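Local coordinates for putative oxidoreductase (Gluconobacter oxydans, PDB 3WJ7), which probably works as a nicotinamide-coenzyme-dependent oxidoreductase of the extended short-chain dehydrogenase/reductase (SDR) family, acting on carbonyl substrates, at residues 40-45 and 56-61; 126-131 and 153-158; 145-150 and 158-163; 185-190 and 219-224; 273-278 and 294-299. One frame throughout, in Å; residues are numbered along the deposited sequence.

Four of the five contacts lie in the Rossmann-type part of the chain, which probably binds the coenzyme, and the fifth comes from its later, helical region. Contact 1 joins strands 39-44 and 59-62 of the main sheet, and contact 4 joins the end of strand 176-185 to the start of helix 220-233; their centres lie about 20 Å apart. Contacts 2 and 3 alternate along the chain, share K158 on helix 153-172, and have centres only about 6 Å apart, so one helix carries both the probable catalytic signature and a surface tether. Contact 5, about 45 Å in centre distance from contact 1, approaches the second subunit, as contact 3 does, and also the third.

Contact 1: residues 40-45 and 56-61; sequences LRLLVR and LNAELA
L42 makes the apolar centre of this parallel strand pair of the Rossmann fold: its CD1 lies 3.7 Å from L56 CD1 and 3.7 Å from A58 CB. The L42 side chain crosses that of L56 at about a right angle, and a chi1 of -55°, with CG anti to the carbonyl carbon, brings L42 CG beside the alanine methyl as well. Farther along the strands, V44 CG1 packs on L60 CD2 at 3.8 Å. R41, L43, E59 and A61 point to the other face, where A61 CB rests against R41 CD at 3.8 Å.

Strands 40-44 and 59-61 run in the same direction, 29° apart. E59 bonds to L40 and L42 through its N-H and C=O, A61 does the same to L42 and V44, and the shortest link is L42 N to E59 O at 2.7 Å. At the polar edge the R41 chain bends at chi3 (-57°), which swings NE toward E59. The guanidinium grips side-on while its NH1 bonds to the carbonyls of A74 and K76. Both R41 NE, at 3.0 Å, and R41 NH2, at 2.9 Å, converge in the guanidinium plane on the single oxygen E59 OE1.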
# COMPACT_ATOMS: atom_id res chain seq x y z
N LEU A 40 5.68 3.80 38.03
CA LEU A 40 5.73 3.65 36.58
C LEU A 40 6.78 2.68 36.02
O LEU A 40 7.90 2.56 36.51
CB LEU A 40 5.86 5.02 35.93
CG LEU A 40 4.72 6.04 36.11
CD1 LEU A 40 5.06 7.28 35.30
CD2 LEU A 40 3.35 5.53 35.65
N ARG A 41 6.36 1.95 34.99
CA ARG A 41 7.29 1.27 34.10
C ARG A 41 6.96 1.77 32.66
O ARG A 41 5.81 1.88 32.26
CB ARG A 41 7.19 -0.26 34.24
CG ARG A 41 8.13 -1.05 33.31
CD ARG A 41 8.02 -2.57 33.47
NE ARG A 41 8.26 -2.97 34.85
CZ ARG A 41 7.79 -4.05 35.45
NH1 ARG A 41 7.01 -4.92 34.81
NH2 ARG A 41 8.08 -4.25 36.73
N LEU A 42 7.97 2.09 31.87
CA LEU A 42 7.70 2.70 30.58
C LEU A 42 8.21 1.76 29.51
O LEU A 42 9.37 1.43 29.51
CB LEU A 42 8.38 4.08 30.50
CG LEU A 42 8.02 5.07 31.63
CD1 LEU A 42 8.73 6.40 31.47
CD2 LEU A 42 6.53 5.32 31.81
N LEU A 43 7.35 1.27 28.63
CA LEU A 43 7.83 0.44 27.55
C LEU A 43 8.38 1.38 26.50
O LEU A 43 7.73 2.38 26.16
CB LEU A 43 6.73 -0.43 26.96
CG LEU A 43 7.14 -1.42 25.88
CD1 LEU A 43 7.75 -2.71 26.45
CD2 LEU A 43 5.96 -1.76 24.97
N VAL A 44 9.59 1.10 26.03
CA VAL A 44 10.23 1.84 24.94
C VAL A 44 10.82 0.88 23.90
O VAL A 44 11.11 -0.29 24.23
CB VAL A 44 11.39 2.69 25.45
CG1 VAL A 44 10.90 3.78 26.40
CG2 VAL A 44 12.44 1.79 26.11
N ARG A 45 10.99 1.38 22.67
CA ARG A 45 11.60 0.62 21.56
C ARG A 45 13.14 0.52 21.65
O ARG A 45 13.79 1.41 22.20
CB ARG A 45 11.20 1.25 20.22
CG ARG A 45 10.02 0.58 19.51
CD ARG A 45 9.93 1.02 18.04
NE ARG A 45 8.67 0.66 17.38
CZ ARG A 45 7.55 1.39 17.42
NH1 ARG A 45 7.49 2.53 18.10
NH2 ARG A 45 6.46 0.96 16.78
N LEU A 56 11.25 11.46 34.65
CA LEU A 56 10.45 10.54 35.45
C LEU A 56 11.34 9.47 36.06
O LEU A 56 12.08 8.78 35.37
CB LEU A 56 9.39 9.88 34.57
CG LEU A 56 8.54 10.75 33.64
CD1 LEU A 56 8.09 9.96 32.43
CD2 LEU A 56 7.36 11.34 34.38
N ASN A 57 11.28 9.33 37.38
CA ASN A 57 11.89 8.18 38.00
C ASN A 57 10.96 7.05 37.60
O ASN A 57 9.78 7.04 37.95
CB ASN A 57 12.06 8.32 39.54
CG ASN A 57 10.77 8.66 40.27
OD1 ASN A 57 10.09 9.65 39.97
ND2 ASN A 57 10.42 7.84 41.26
N ALA A 58 11.49 6.15 36.77
CA ALA A 58 10.66 5.13 36.16
C ALA A 58 11.45 3.89 35.77
O ALA A 58 12.56 3.98 35.23
CB ALA A 58 9.94 5.71 34.94
N GLU A 59 10.88 2.72 36.04
CA GLU A 59 11.45 1.52 35.45
C GLU A 59 11.29 1.61 33.91
O GLU A 59 10.26 2.08 33.37
CB GLU A 59 10.80 0.26 35.99
CG GLU A 59 11.15 -0.07 37.43
CD GLU A 59 10.12 -1.01 38.06
OE1 GLU A 59 9.54 -1.85 37.31
OE2 GLU A 59 9.89 -0.90 39.30
N LEU A 60 12.32 1.18 33.21
CA LEU A 60 12.25 1.12 31.78
C LEU A 60 12.26 -0.32 31.34
O LEU A 60 13.16 -1.07 31.67
CB LEU A 60 13.40 1.91 31.17
CG LEU A 60 13.02 3.39 31.18
CD1 LEU A 60 14.13 4.23 31.80
CD2 LEU A 60 12.65 3.85 29.78
N ALA A 61 11.23 -0.72 30.61
CA ALA A 61 11.22 -2.01 29.91
C ALA A 61 11.38 -1.75 28.43
O ALA A 61 10.78 -0.83 27.88
CB ALA A 61 9.93 -2.79 30.19

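Contact 2: residues 126-131 and 153-158; sequences SVAALG and IYKLSK
Y154 and K158, four residues apart on helix 153-172, match the Tyr-x-x-x-Lys signature of the SDR family, and the turn at 126-131 that faces them carries S126, which is consistent with the serine of the usual catalytic group. The hydroxyls of that putative pair are near but not bonded to each other, S126 OG lying 3.9 Å from Y154 OH. Within its own turn, S126 OG accepts from A128 N at 2.8 Å in a nearly straight bond (172°), an ST turn that leads into the 3-10 segment 127-129. The S126 side chain is about 5 Å from a bound mercury ion.

A128 is the main packing residue. Its CB touches Y154 CE2 at 3.7 Å, approaching the ring obliquely, and Y154 CG, anti to the backbone N (chi1 169°), starts the ring on its way toward the turn. The same methyl meets K155 CG at 3.9 Å, while K155 CE comes to 3.7 Å from A128 O. A129 CB sits on the helix backbone, 3.7 Å from K158 O. The CB of K158 faces the turn, but the rest of its chain leads away.

The turn is pinned to strand 176-185 by a backbone bond between V127 and P181, and L130 packs on strand 239-248. Across the helix, I153 and S157 lie against helix 95-115, and L156 touches D94 of the second subunit.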
# COMPACT_ATOMS: atom_id res chain seq x y z
N SER A 126 -8.98 7.29 19.47
CA SER A 126 -9.00 8.67 18.98
C SER A 126 -10.33 8.95 18.38
O SER A 126 -11.05 8.01 18.01
CB SER A 126 -7.88 8.88 17.95
OG SER A 126 -8.22 9.88 17.02
N VAL A 127 -10.67 10.23 18.27
CA VAL A 127 -11.90 10.55 17.54
C VAL A 127 -11.85 10.05 16.08
O VAL A 127 -12.91 9.91 15.44
CB VAL A 127 -12.29 12.04 17.57
CG1 VAL A 127 -12.61 12.45 18.99
CG2 VAL A 127 -11.20 12.92 16.94
N ALA A 128 -10.64 9.76 15.56
CA ALA A 128 -10.55 9.28 14.17
C ALA A 128 -11.21 7.91 13.99
O ALA A 128 -11.64 7.56 12.92
CB ALA A 128 -9.12 9.28 13.69
N ALA A 129 -11.29 7.14 15.06
CA ALA A 129 -12.06 5.90 15.07
C ALA A 129 -13.57 6.06 15.13
O ALA A 129 -14.30 5.05 15.06
CB ALA A 129 -11.60 5.02 16.23
N LEU A 130 -14.07 7.29 15.28
CA LEU A 130 -15.50 7.47 15.58
C LEU A 130 -16.31 7.92 14.37
O LEU A 130 -15.74 8.18 13.31
CB LEU A 130 -15.70 8.45 16.72
CG LEU A 130 -15.06 8.13 18.07
CD1 LEU A 130 -15.61 9.08 19.10
CD2 LEU A 130 -15.29 6.74 18.53
N GLY A 131 -17.64 8.00 14.51
CA GLY A 131 -18.53 8.36 13.40
C GLY A 131 -18.70 9.87 13.28
O GLY A 131 -18.36 10.58 14.20
N ILE A 153 -5.78 6.00 5.57
CA ILE A 153 -5.19 4.90 6.24
C ILE A 153 -5.04 5.27 7.71
O ILE A 153 -5.27 4.44 8.55
CB ILE A 153 -3.87 4.44 5.54
CG1 ILE A 153 -4.25 3.63 4.29
CG2 ILE A 153 -3.11 3.45 6.42
CD1 ILE A 153 -3.22 3.60 3.16
N TYR A 154 -4.76 6.53 8.02
CA TYR A 154 -4.63 6.94 9.41
C TYR A 154 -5.91 6.63 10.17
O TYR A 154 -5.86 6.05 11.23
CB TYR A 154 -4.24 8.43 9.61
CG TYR A 154 -4.38 8.85 11.09
CD1 TYR A 154 -3.48 8.38 12.08
CD2 TYR A 154 -5.46 9.66 11.52
CE1 TYR A 154 -3.64 8.69 13.42
CE2 TYR A 154 -5.61 9.99 12.86
CZ TYR A 154 -4.71 9.51 13.81
OH TYR A 154 -4.85 9.87 15.15
N LYS A 155 -7.04 7.05 9.66
CA LYS A 155 -8.27 6.83 10.36
C LYS A 155 -8.61 5.35 10.33
O LYS A 155 -9.01 4.83 11.34
CB LYS A 155 -9.43 7.70 9.80
CG LYS A 155 -9.16 9.19 9.75
CD LYS A 155 -10.34 9.98 9.19
CE LYS A 155 -11.60 10.02 10.09
NZ LYS A 155 -12.35 11.33 9.92
N LEU A 156 -8.43 4.68 9.19
CA LEU A 156 -8.77 3.25 9.04
C LEU A 156 -8.04 2.42 10.05
O LEU A 156 -8.61 1.51 10.69
CB LEU A 156 -8.42 2.72 7.66
CG LEU A 156 -9.03 1.36 7.32
CD1 LEU A 156 -10.54 1.38 7.49
CD2 LEU A 156 -8.68 0.85 5.93
N SER A 157 -6.77 2.76 10.22
CA SER A 157 -5.95 2.16 11.23
C SER A 157 -6.53 2.40 12.67
O SER A 157 -6.56 1.50 13.54
CB SER A 157 -4.58 2.77 11.14
OG SER A 157 -3.67 1.89 11.72
N LYS A 158 -6.97 3.63 12.95
CA LYS A 158 -7.45 3.85 14.31
C LYS A 158 -8.76 3.09 14.45
O LYS A 158 -8.99 2.48 15.48
CB LYS A 158 -7.59 5.32 14.66
CG LYS A 158 -6.27 6.06 14.75
CD LYS A 158 -5.44 5.55 15.92
CE LYS A 158 -4.07 6.22 15.94
NZ LYS A 158 -3.16 5.65 16.99

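Contact 3: residues 145-150 and 158-163; sequences VSESQV and KYRAEQ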
# COMPACT_ATOMS: atom_id res chain seq x y z
N VAL A 145 -20.80 4.33 12.90
CA VAL A 145 -19.64 4.38 12.03
C VAL A 145 -19.64 3.13 11.22
O VAL A 145 -19.87 2.07 11.74
CB VAL A 145 -18.30 4.28 12.79
CG1 VAL A 145 -17.37 5.37 12.30
CG2 VAL A 145 -18.49 4.24 14.33
N SER A 146 -19.29 3.24 9.96
CA SER A 146 -19.10 2.03 9.20
C SER A 146 -17.74 2.08 8.49
O SER A 146 -17.36 3.14 8.00
CB SER A 146 -20.29 1.82 8.26
OG SER A 146 -19.87 1.52 6.95
N GLU A 147 -17.03 0.94 8.44
CA GLU A 147 -15.81 0.81 7.60
C GLU A 147 -15.88 1.49 6.25
O GLU A 147 -14.92 2.13 5.83
CB GLU A 147 -15.34 -0.64 7.42
CG GLU A 147 -14.14 -0.97 8.31
CD GLU A 147 -13.18 -2.00 7.73
OE1 GLU A 147 -12.57 -2.78 8.52
OE2 GLU A 147 -12.99 -2.00 6.50
N SER A 148 -17.03 1.42 5.60
CA SER A 148 -17.17 1.96 4.25
C SER A 148 -17.17 3.48 4.21
O SER A 148 -17.04 4.09 3.16
CB SER A 148 -18.44 1.42 3.58
OG SER A 148 -19.59 1.87 4.27
N GLN A 149 -17.30 4.12 5.36
CA GLN A 149 -17.15 5.56 5.31
C GLN A 149 -15.84 6.12 5.86
O GLN A 149 -15.73 7.32 6.05
CB GLN A 149 -18.37 6.29 5.86
CG GLN A 149 -19.10 5.66 7.02
CD GLN A 149 -20.32 6.48 7.36
OE1 GLN A 149 -20.60 6.76 8.53
NE2 GLN A 149 -21.04 6.93 6.33
N VAL A 150 -14.84 5.28 6.08
CA VAL A 150 -13.57 5.80 6.57
C VAL A 150 -12.61 6.08 5.42
O VAL A 150 -12.57 5.32 4.47
CB VAL A 150 -12.98 4.89 7.64
CG1 VAL A 150 -11.47 5.01 7.67
CG2 VAL A 150 -13.61 5.22 8.99
N LYS A 158 -6.97 3.63 12.95
CA LYS A 158 -7.45 3.85 14.31
C LYS A 158 -8.76 3.09 14.45
O LYS A 158 -8.99 2.48 15.48
CB LYS A 158 -7.59 5.32 14.66
CG LYS A 158 -6.27 6.06 14.75
CD LYS A 158 -5.44 5.55 15.92
CE LYS A 158 -4.07 6.22 15.94
NZ LYS A 158 -3.16 5.65 16.99
N TYR A 159 -9.57 3.07 13.40
CA TYR A 159 -10.85 2.38 13.43
C TYR A 159 -10.63 0.87 13.65
O TYR A 159 -11.18 0.33 14.61
CB TYR A 159 -11.67 2.65 12.15
CG TYR A 159 -12.91 1.82 12.03
CD1 TYR A 159 -14.08 2.19 12.71
CD2 TYR A 159 -12.90 0.64 11.29
CE1 TYR A 159 -15.24 1.43 12.61
CE2 TYR A 159 -14.04 -0.15 11.17
CZ TYR A 159 -15.22 0.25 11.83
OH TYR A 159 -16.35 -0.52 11.77
N ARG A 160 -9.81 0.22 12.83
CA ARG A 160 -9.61 -1.20 12.98
C ARG A 160 -9.08 -1.59 14.35
O ARG A 160 -9.54 -2.60 14.97
CB ARG A 160 -8.70 -1.76 11.89
CG ARG A 160 -9.37 -1.73 10.55
CD ARG A 160 -8.68 -2.64 9.57
NE ARG A 160 -9.55 -2.77 8.41
CZ ARG A 160 -9.11 -2.79 7.15
NH1 ARG A 160 -7.82 -2.68 6.89
NH2 ARG A 160 -9.97 -2.94 6.15
N ALA A 161 -8.13 -0.79 14.84
CA ALA A 161 -7.54 -1.07 16.15
C ALA A 161 -8.60 -0.94 17.25
O ALA A 161 -8.75 -1.85 18.11
CB ALA A 161 -6.36 -0.14 16.43
N GLU A 162 -9.38 0.13 17.20
CA GLU A 162 -10.43 0.26 18.19
C GLU A 162 -11.38 -0.94 18.09
O GLU A 162 -11.80 -1.48 19.12
CB GLU A 162 -11.20 1.60 18.11
CG GLU A 162 -12.53 1.53 18.86
CD GLU A 162 -13.24 2.87 19.00
OE1 GLU A 162 -14.35 3.04 18.45
OE2 GLU A 162 -12.69 3.77 19.65
N GLN A 163 -11.74 -1.37 16.88
CA GLN A 163 -12.67 -2.51 16.75
C GLN A 163 -12.08 -3.76 17.38
O GLN A 163 -12.81 -4.52 18.00
CB GLN A 163 -13.11 -2.80 15.31
CG GLN A 163 -14.04 -1.74 14.72
CD GLN A 163 -15.32 -1.53 15.53
OE1 GLN A 163 -15.56 -0.44 16.04
NE2 GLN A 163 -16.12 -2.57 15.66
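E147 and Y159 are the residues whose backbones come nearest, yet their CA atoms stay 7.8 Å apart, so the 3-10 turn at 147-148 meets helix 153-172 mainly through the long side chains of E147, Y159 and R160. The chief link is a salt bridge in which R160 presents two nitrogens side-on, one to each carboxylate oxygen. R160 NE reaches E147 OE1 at 3.0 Å and almost straight (168°); the oxygen lies in the guanidinium plane, but is met from above the carboxylate plane. R160 NH2 bonds to E147 OE2 at 3.2 Å, on the syn side but tilted out of the carboxylate plane, and the two flat groups are turned 55° apart. An R160 chain extended from CG to NE, with chi3 at 168°, carries NE out to the glutamate.

The fit of E147 against the Y159 ring is doubtful in detail, since the model brings them too close. V145 is placed more simply, its CB lying 4.2 Å from Y159 CE1. Over one face of that ring lies Q163 CG, offset toward the rim.

R160 NH1 also makes a salt bridge to D94 of the second subunit. S146 OG accepts from S148 N at 3.1 Å and from the S148 hydroxyl. This ST turn sits in the loop leading into helix 153-172, which carries the Tyr-x-x-x-Lys sequence typical of the SDR fold.

Contact 4: residues 185-190 and 219-224; sequences VGPRDI and HVDDVA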
# COMPACT_ATOMS: atom_id res chain seq x y z
N VAL A 185 -3.14 19.89 21.40
CA VAL A 185 -2.20 20.96 21.16
C VAL A 185 -1.70 21.33 22.54
O VAL A 185 -2.40 21.15 23.54
CB VAL A 185 -2.93 22.14 20.51
CG1 VAL A 185 -2.10 23.39 20.47
CG2 VAL A 185 -3.37 21.74 19.12
N GLY A 186 -0.47 21.82 22.61
CA GLY A 186 0.05 22.33 23.85
C GLY A 186 1.55 22.44 23.88
O GLY A 186 2.20 22.41 22.82
N PRO A 187 2.11 22.57 25.08
CA PRO A 187 3.56 22.73 25.18
C PRO A 187 4.25 21.41 24.98
O PRO A 187 3.61 20.36 25.02
CB PRO A 187 3.76 23.28 26.60
CG PRO A 187 2.59 22.80 27.37
CD PRO A 187 1.45 22.80 26.37
N ARG A 188 5.56 21.45 24.74
CA ARG A 188 6.37 20.24 24.57
C ARG A 188 6.05 19.47 23.29
O ARG A 188 6.08 18.24 23.27
CB ARG A 188 6.20 19.29 25.74
CG ARG A 188 6.72 19.81 27.04
CD ARG A 188 7.46 18.64 27.61
NE ARG A 188 7.74 18.85 29.02
CZ ARG A 188 8.69 18.19 29.67
NH1 ARG A 188 9.45 17.29 29.03
NH2 ARG A 188 8.88 18.44 30.96
N ASP A 189 5.76 20.19 22.22
CA ASP A 189 5.42 19.54 21.00
C ASP A 189 6.69 19.45 20.17
O ASP A 189 6.92 20.22 19.24
CB ASP A 189 4.28 20.24 20.29
CG ASP A 189 3.66 19.38 19.23
OD1 ASP A 189 4.19 18.25 19.06
OD2 ASP A 189 2.68 19.81 18.57
N ILE A 190 7.49 18.45 20.53
CA ILE A 190 8.89 18.34 20.20
C ILE A 190 9.15 18.01 18.73
O ILE A 190 9.97 18.66 18.09
CB ILE A 190 9.50 17.30 21.16
CG1 ILE A 190 9.66 17.98 22.54
CG2 ILE A 190 10.78 16.69 20.58
CD1 ILE A 190 9.81 17.04 23.72
N HIS A 219 -6.41 20.62 24.94
CA HIS A 219 -5.12 20.77 25.57
C HIS A 219 -4.58 19.36 25.82
O HIS A 219 -5.31 18.50 26.28
CB HIS A 219 -5.23 21.56 26.87
CG HIS A 219 -3.94 22.17 27.30
ND1 HIS A 219 -2.86 21.41 27.69
CD2 HIS A 219 -3.54 23.46 27.36
CE1 HIS A 219 -1.84 22.21 27.95
NE2 HIS A 219 -2.23 23.46 27.77
N VAL A 220 -3.31 19.15 25.49
CA VAL A 220 -2.62 17.89 25.70
C VAL A 220 -2.67 17.47 27.17
O VAL A 220 -2.81 16.27 27.48
CB VAL A 220 -1.15 17.95 25.19
CG1 VAL A 220 -0.27 18.75 26.13
CG2 VAL A 220 -0.56 16.56 25.05
N ASP A 221 -2.58 18.44 28.07
CA ASP A 221 -2.63 18.15 29.53
C ASP A 221 -4.03 17.75 29.98
O ASP A 221 -4.22 17.07 30.97
CB ASP A 221 -2.09 19.32 30.35
CG ASP A 221 -0.55 19.46 30.20
OD1 ASP A 221 0.10 18.42 30.09
OD2 ASP A 221 -0.00 20.59 30.21
N ASP A 222 -5.02 18.13 29.19
CA ASP A 222 -6.38 17.76 29.49
C ASP A 222 -6.65 16.37 29.01
O ASP A 222 -7.37 15.65 29.69
CB ASP A 222 -7.37 18.74 28.90
CG ASP A 222 -7.39 20.02 29.66
OD1 ASP A 222 -7.06 19.99 30.86
OD2 ASP A 222 -7.68 21.07 29.07
N VAL A 223 -6.08 16.00 27.85
CA VAL A 223 -6.10 14.62 27.42
C VAL A 223 -5.51 13.73 28.51
O VAL A 223 -6.08 12.69 28.88
CB VAL A 223 -5.25 14.44 26.15
CG1 VAL A 223 -5.04 12.96 25.81
CG2 VAL A 223 -5.89 15.18 25.00
N ALA A 224 -4.33 14.16 28.98
CA ALA A 224 -3.59 13.42 29.98
C ALA A 224 -4.42 13.19 31.23
O ALA A 224 -4.55 12.06 31.73
CB ALA A 224 -2.26 14.11 30.30
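P187 and H219 cross at about a right angle, with P187 CD lying 3.7 Å from H219 CE1 and approaching the imidazole obliquely. Over one face of the ring stands the carbonyl oxygen of V185, offset toward the rim. That oxygen also takes the one hydrogen bond between the two segments, from V220 N at 2.9 Å, with the donor above the carbonyl plane. H219 CA adds a longer C-H...O contact to it, 3.4 Å from V185 O, and the pairing of V185 with H219 is parallel, at the ends of two adjacent strands of the Rossmann sheet.

The CB of V220 is directed toward the 185-190 segment. Its CG1, set between the backbone N and the carbonyl carbon (chi1 75°), comes to 4.3 Å from G186 CA. The backbone angles of G186 would bring a beta carbon against the carbonyl oxygen of V185, and glycine carries none.

H219 caps helix 220-233 with its side chain: ND1 accepts from D221 N at 3.0 Å, the donor lying within 2° of the ring plane. H219 O receives the N-H groups of D222 and V223. On the far side of the ring, NE2 bonds to D330 of helix 324-337. With ND1 used as an acceptor and so probably unprotonated, the proton is most simply placed on NE2 of a probably neutral ring, a tautomer the D330 carboxylate would be expected to favour.

Contact 5: residues 273-278 and 294-299; sequences WLYPVA and VTRETL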
# COMPACT_ATOMS: atom_id res chain seq x y z
N TRP A 273 -14.15 23.74 -3.33
CA TRP A 273 -13.35 24.06 -4.49
C TRP A 273 -12.45 22.90 -4.81
O TRP A 273 -11.70 22.94 -5.77
CB TRP A 273 -12.49 25.29 -4.25
CG TRP A 273 -13.23 26.57 -4.01
CD1 TRP A 273 -14.58 26.77 -4.10
CD2 TRP A 273 -12.66 27.82 -3.66
NE1 TRP A 273 -14.87 28.07 -3.83
CE2 TRP A 273 -13.72 28.75 -3.55
CE3 TRP A 273 -11.34 28.26 -3.43
CZ2 TRP A 273 -13.52 30.09 -3.20
CZ3 TRP A 273 -11.13 29.59 -3.07
CH2 TRP A 273 -12.23 30.49 -2.96
N LEU A 274 -12.48 21.85 -4.00
CA LEU A 274 -11.62 20.70 -4.30
C LEU A 274 -12.35 19.75 -5.25
O LEU A 274 -11.74 18.86 -5.82
CB LEU A 274 -11.16 19.99 -3.02
CG LEU A 274 -10.25 20.74 -2.03
CD1 LEU A 274 -10.45 20.19 -0.64
CD2 LEU A 274 -8.76 20.71 -2.40
N TYR A 275 -13.66 19.98 -5.43
CA TYR A 275 -14.50 19.14 -6.30
C TYR A 275 -13.86 18.88 -7.67
O TYR A 275 -13.71 17.75 -8.04
CB TYR A 275 -15.94 19.67 -6.40
CG TYR A 275 -16.90 18.88 -7.31
CD1 TYR A 275 -17.87 18.00 -6.79
CD2 TYR A 275 -16.83 19.03 -8.71
CE1 TYR A 275 -18.73 17.29 -7.63
CE2 TYR A 275 -17.67 18.34 -9.56
CZ TYR A 275 -18.63 17.48 -9.03
OH TYR A 275 -19.45 16.83 -9.93
N PRO A 276 -13.47 19.93 -8.40
CA PRO A 276 -12.79 19.75 -9.69
C PRO A 276 -11.54 18.89 -9.64
O PRO A 276 -11.29 18.14 -10.60
CB PRO A 276 -12.41 21.18 -10.08
CG PRO A 276 -13.54 21.98 -9.53
CD PRO A 276 -13.82 21.35 -8.18
N VAL A 277 -10.76 19.01 -8.57
CA VAL A 277 -9.52 18.22 -8.40
C VAL A 277 -9.90 16.74 -8.28
O VAL A 277 -9.24 15.84 -8.85
CB VAL A 277 -8.76 18.66 -7.14
CG1 VAL A 277 -7.34 18.12 -7.14
CG2 VAL A 277 -8.74 20.18 -7.01
N ALA A 278 -10.97 16.51 -7.51
CA ALA A 278 -11.55 15.16 -7.33
C ALA A 278 -11.94 14.57 -8.67
O ALA A 278 -11.63 13.40 -8.99
CB ALA A 278 -12.79 15.24 -6.44
N VAL A 294 -8.33 9.57 -4.60
CA VAL A 294 -9.29 10.59 -4.23
C VAL A 294 -10.39 10.62 -5.28
O VAL A 294 -10.11 10.53 -6.46
CB VAL A 294 -8.56 11.90 -4.16
CG1 VAL A 294 -9.45 13.08 -4.45
CG2 VAL A 294 -7.93 12.03 -2.79
N THR A 295 -11.65 10.71 -4.85
CA THR A 295 -12.83 10.78 -5.75
C THR A 295 -13.81 11.82 -5.18
O THR A 295 -13.65 12.22 -4.03
CB THR A 295 -13.59 9.41 -5.82
OG1 THR A 295 -14.30 9.21 -4.61
CG2 THR A 295 -12.67 8.21 -5.95
N ARG A 296 -14.82 12.22 -5.95
CA ARG A 296 -16.02 12.88 -5.36
C ARG A 296 -16.56 12.21 -4.11
O ARG A 296 -16.86 12.89 -3.13
CB ARG A 296 -17.15 13.00 -6.37
CG ARG A 296 -16.75 13.85 -7.57
CD ARG A 296 -17.78 13.73 -8.66
NE ARG A 296 -17.80 12.38 -9.21
CZ ARG A 296 -18.50 12.01 -10.27
NH1 ARG A 296 -19.26 12.88 -10.90
NH2 ARG A 296 -18.43 10.75 -10.70
N GLU A 297 -16.66 10.88 -4.12
CA GLU A 297 -17.13 10.11 -2.95
C GLU A 297 -16.18 10.31 -1.76
O GLU A 297 -16.58 10.29 -0.61
CB GLU A 297 -17.30 8.60 -3.31
CG GLU A 297 -18.13 7.77 -2.31
CD GLU A 297 -17.78 6.27 -2.22
OE1 GLU A 297 -16.77 5.88 -1.56
OE2 GLU A 297 -18.55 5.45 -2.79
N THR A 298 -14.91 10.51 -2.05
CA THR A 298 -13.93 10.79 -1.00
C THR A 298 -14.12 12.18 -0.39
O THR A 298 -14.23 12.32 0.82
CB THR A 298 -12.49 10.52 -1.47
OG1 THR A 298 -12.16 9.22 -0.99
CG2 THR A 298 -11.44 11.48 -0.87
N LEU A 299 -14.18 13.18 -1.26
CA LEU A 299 -14.39 14.53 -0.86
C LEU A 299 -15.65 14.72 -0.00
O LEU A 299 -15.65 15.53 0.92
CB LEU A 299 -14.43 15.41 -2.10
CG LEU A 299 -14.46 16.91 -1.85
CD1 LEU A 299 -13.20 17.43 -1.16
CD2 LEU A 299 -14.66 17.61 -3.17
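The Y275 ring and the R296 guanidinium are turned 69° from each other where the first turns of helix 275-288 and helix 296-302 meet, a helix-helix contact in the later, helical part of the chain that follows the Rossmann region. The aliphatic part of R296 makes the touch: CD lies 3.7 Å from Y275 OH and 3.8 Å from Y275 CE1, approaching the ring obliquely, while P276 CD occupies the edge of the ring, in its plane. Y275 OH in turn stands at the guanidinium edge, near its plane. R296 NH2 makes salt bridges to E282 of its own chain and to D201 of the second subunit.

Next to this pair, the packing is apolar. L299 spreads its two branches: CD1 meets L274 CB at 3.8 Å, the two side chains crossing at about a right angle, and CD2 meets Y275 CB at 4.0 Å. At A278 the backbones come near, its CB resting 3.7 Å from R296 N, as its small side chain allows; V294 CG1 approaches the same residue, 4.1 Å from A278 CA. F288 of the third subunit packs on L274, V294 and L299, so the contact touches both neighbouring subunits.

T295 stands at the N-cap of helix 296-302, the capping bond running from T298 N to T295 OG1 at 2.9 Å, with an angle of 144° at the hydrogen.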